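Local coordinates for protein pyridoxamine 5-phosphate-dependent dehydrase (Escherichia coli, PDB 3B8X) that removes the C3'-hydroxyl of GDP-4-keto-6-deoxy-D-mannose in a PLP-dependent combined transamination and deoxygenation on the route to L-colitose, at residues B[205-208]-B[209-213]. The protein carries 1 engineered substitution. Sequence-based numbering, arbitrary orientation.
Sequences EEIY and HILLC
Tyr-208 and Leu-212 pack one helical turn apart. The Leu-212 methyl CD1 sits over one face of the phenol ring, 3.9 Å from its centroid, as a CH-pi contact. It lies nearer the hydroxyl end, 3.7 Å from Tyr-208 CZ. The tyrosine CG is anti to the backbone N (chi1 178°), and the ring stands out across the helix axis, where the Leu-212 side chain crosses it obliquely. The ring also meets His-209 at an oblique angle, planes 39° apart, with CD2 of each residue 3.5 Å from the other.

The imidazole has Glu-205 beside it. The two side chains run the same way, and Glu-205 CG reaches the ring face as a second CH-pi donor, 4.0 Å from the centroid. The Glu-205 carbonyl O also lies over a face of this ring. It accepts the nearly straight bond from His-209 N (3.0 Å). Three more alpha-helical i to i+4 backbone bonds follow, from Ile-210, Leu-211 and Leu-212. His-209 ND1 is satisfied by the backbone N of Lys-228.

The tightly packed side is apolar: Ile-207 CG2 touches Leu-211 CD1 at 3.6 Å, and both residues are buried. The looser parts are the partly exposed Glu-205 and Glu-206, which leave the helix in different directions, and Tyr-208. The extended Glu-206 chain meets Ile-210 CD1 through its CG (3.8 Å), while its OE2 bonds to Lys-73 N.

This is side-chain packing within helix 205-214, away from the active site. Asp-204 OD1 accepts a bond from Ile-207 N at the helix start. Leu-211 and Ile-210 meet helix 58-68. Tyr-208 stacks on Tyr-51, Leu-211 and Leu-212 touch Val-53 of strand 51-55, and Ile-207 and Leu-211 rest on strand 198-202, seating the helix against the 51-55 end of the mixed sheet.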
ATOM      1  N   GLU B 205       9.921  18.809   9.643  1.00 22.66           N
ATOM      2  CA  GLU B 205      10.895  18.396   8.643  1.00 28.22           C
ATOM      3  C   GLU B 205      11.425  16.985   8.836  1.00 16.22           C
ATOM      4  O   GLU B 205      11.700  16.326   7.832  1.00 15.64           O
ATOM      5  CB  GLU B 205      12.048  19.391   8.538  1.00 19.60           C
ATOM      6  CG  GLU B 205      13.108  18.990   7.508  1.00 15.80           C
ATOM      7  CD  GLU B 205      14.168  20.081   7.316  1.00 18.08           C
ATOM      8  OE1 GLU B 205      14.503  20.721   8.334  1.00 48.74           O
ATOM      9  OE2 GLU B 205      14.646  20.270   6.171  1.00 43.83           O
ATOM     10  N   GLU B 206      11.583  16.519  10.088  1.00 17.56           N
ATOM     11  CA  GLU B 206      12.058  15.134  10.338  1.00 17.62           C
ATOM     12  C   GLU B 206      11.013  14.101   9.912  1.00 16.95           C
ATOM     13  O   GLU B 206      11.325  13.100   9.245  1.00 11.56           O
ATOM     14  CB  GLU B 206      12.445  14.833  11.794  1.00 22.50           C
ATOM     15  CG  GLU B 206      13.117  13.440  11.948  1.00 20.26           C
ATOM     16  CD  GLU B 206      13.289  13.011  13.402  1.00 14.18           C
ATOM     17  OE1 GLU B 206      12.637  13.650  14.247  1.00 20.55           O
ATOM     18  OE2 GLU B 206      13.996  12.011  13.695  1.00 16.25           O
ATOM     19  N   ILE B 207       9.781  14.354  10.339  1.00 23.67           N
ATOM     20  CA  ILE B 207       8.667  13.498   9.972  1.00 19.79           C
ATOM     21  C   ILE B 207       8.551  13.461   8.447  1.00  9.74           C
ATOM     22  O   ILE B 207       8.364  12.400   7.868  1.00 19.34           O
ATOM     23  CB  ILE B 207       7.374  14.027  10.582  1.00 25.79           C
ATOM     24  CG1 ILE B 207       7.413  13.846  12.094  1.00 19.08           C
ATOM     25  CG2 ILE B 207       6.194  13.259  10.067  1.00  6.62           C
ATOM     26  CD1 ILE B 207       7.166  12.433  12.561  1.00 22.88           C
ATOM     27  N   TYR B 208       8.599  14.631   7.811  1.00  5.83           N
ATOM     28  CA  TYR B 208       8.576  14.779   6.348  1.00 13.35           C
ATOM     29  C   TYR B 208       9.626  13.871   5.696  1.00 24.21           C
ATOM     30  O   TYR B 208       9.343  13.029   4.855  1.00 11.26           O
ATOM     31  CB  TYR B 208       8.935  16.220   6.008  1.00 14.91           C
ATOM     32  CG  TYR B 208       8.977  16.473   4.524  1.00  8.66           C
ATOM     33  CD1 TYR B 208       7.981  15.956   3.695  1.00 11.04           C
ATOM     34  CD2 TYR B 208       9.996  17.216   3.930  1.00 16.20           C
ATOM     35  CE1 TYR B 208       7.973  16.159   2.313  1.00  9.53           C
ATOM     36  CE2 TYR B 208      10.016  17.405   2.527  1.00 12.09           C
ATOM     37  CZ  TYR B 208       8.989  16.904   1.737  1.00 15.07           C
ATOM     38  OH  TYR B 208       8.948  17.117   0.379  1.00 15.97           O
ATOM     39  N   HIS B 209      10.872  13.995   6.116  1.00 12.41           N
ATOM     40  CA  HIS B 209      11.887  13.116   5.567  1.00 15.12           C
ATOM     41  C   HIS B 209      11.613  11.645   5.887  1.00 10.58           C
ATOM     42  O   HIS B 209      11.795  10.787   5.019  1.00 17.36           O
ATOM     43  CB  HIS B 209      13.281  13.577   6.051  1.00 15.83           C
ATOM     44  CG  HIS B 209      13.686  14.892   5.457  1.00 18.03           C
ATOM     45  ND1 HIS B 209      14.803  15.601   5.862  1.00 21.56           N
ATOM     46  CD2 HIS B 209      13.099  15.631   4.485  1.00 18.44           C
ATOM     47  CE1 HIS B 209      14.891  16.710   5.146  1.00 16.93           C
ATOM     48  NE2 HIS B 209      13.864  16.756   4.312  1.00 11.74           N
ATOM     49  N   ILE B 210      11.140  11.341   7.098  1.00  9.91           N
ATOM     50  CA  ILE B 210      10.880   9.938   7.430  1.00 11.86           C
ATOM     51  C   ILE B 210       9.810   9.420   6.489  1.00  8.62           C
ATOM     52  O   ILE B 210       9.859   8.285   6.013  1.00 12.07           O
ATOM     53  CB  ILE B 210      10.374   9.746   8.872  1.00 22.46           C
ATOM     54  CG1 ILE B 210      11.522   9.900   9.897  1.00 18.17           C
ATOM     55  CG2 ILE B 210       9.801   8.364   9.017  1.00  9.76           C
ATOM     56  CD1 ILE B 210      11.088  10.229  11.380  1.00 12.86           C
ATOM     57  N   LEU B 211       8.853  10.270   6.208  1.00  9.54           N
ATOM     58  CA  LEU B 211       7.756   9.871   5.322  1.00 14.92           C
ATOM     59  C   LEU B 211       8.295   9.576   3.922  1.00 24.06           C
ATOM     60  O   LEU B 211       7.942   8.565   3.306  1.00  9.80           O
ATOM     61  CB  LEU B 211       6.646  10.937   5.258  1.00  6.25           C
ATOM     62  CG  LEU B 211       5.891  11.038   6.600  1.00 13.31           C
ATOM     63  CD1 LEU B 211       5.074  12.321   6.729  1.00 11.67           C
ATOM     64  CD2 LEU B 211       4.952   9.813   6.829  1.00  8.28           C
ATOM     65  N   LEU B 212       9.161  10.455   3.425  1.00 10.91           N
ATOM     66  CA  LEU B 212       9.731  10.289   2.085  1.00 15.50           C
ATOM     67  C   LEU B 212      10.507   8.994   1.940  1.00 23.72           C
ATOM     68  O   LEU B 212      10.541   8.387   0.855  1.00 13.89           O
ATOM     69  CB  LEU B 212      10.652  11.441   1.745  1.00  6.59           C
ATOM     70  CG  LEU B 212       9.958  12.804   1.591  1.00  2.56           C
ATOM     71  CD1 LEU B 212      11.052  13.838   1.448  1.00 13.55           C
ATOM     72  CD2 LEU B 212       9.046  12.807   0.383  1.00  9.23           C
ATOM     73  N   CYS B 213      11.147   8.581   3.028  1.00  9.92           N
ATOM     74  CA  CYS B 213      11.903   7.327   3.029  1.00  8.37           C
ATOM     75  C   CYS B 213      11.010   6.080   3.071  1.00  3.21           C
ATOM     76  O   CYS B 213      11.190   5.143   2.299  1.00 10.53           O
ATOM     77  CB  CYS B 213      12.822   7.334   4.259  1.00  7.30           C
ATOM     78  SG  CYS B 213      13.791   5.808   4.546  1.00 11.47           S
TER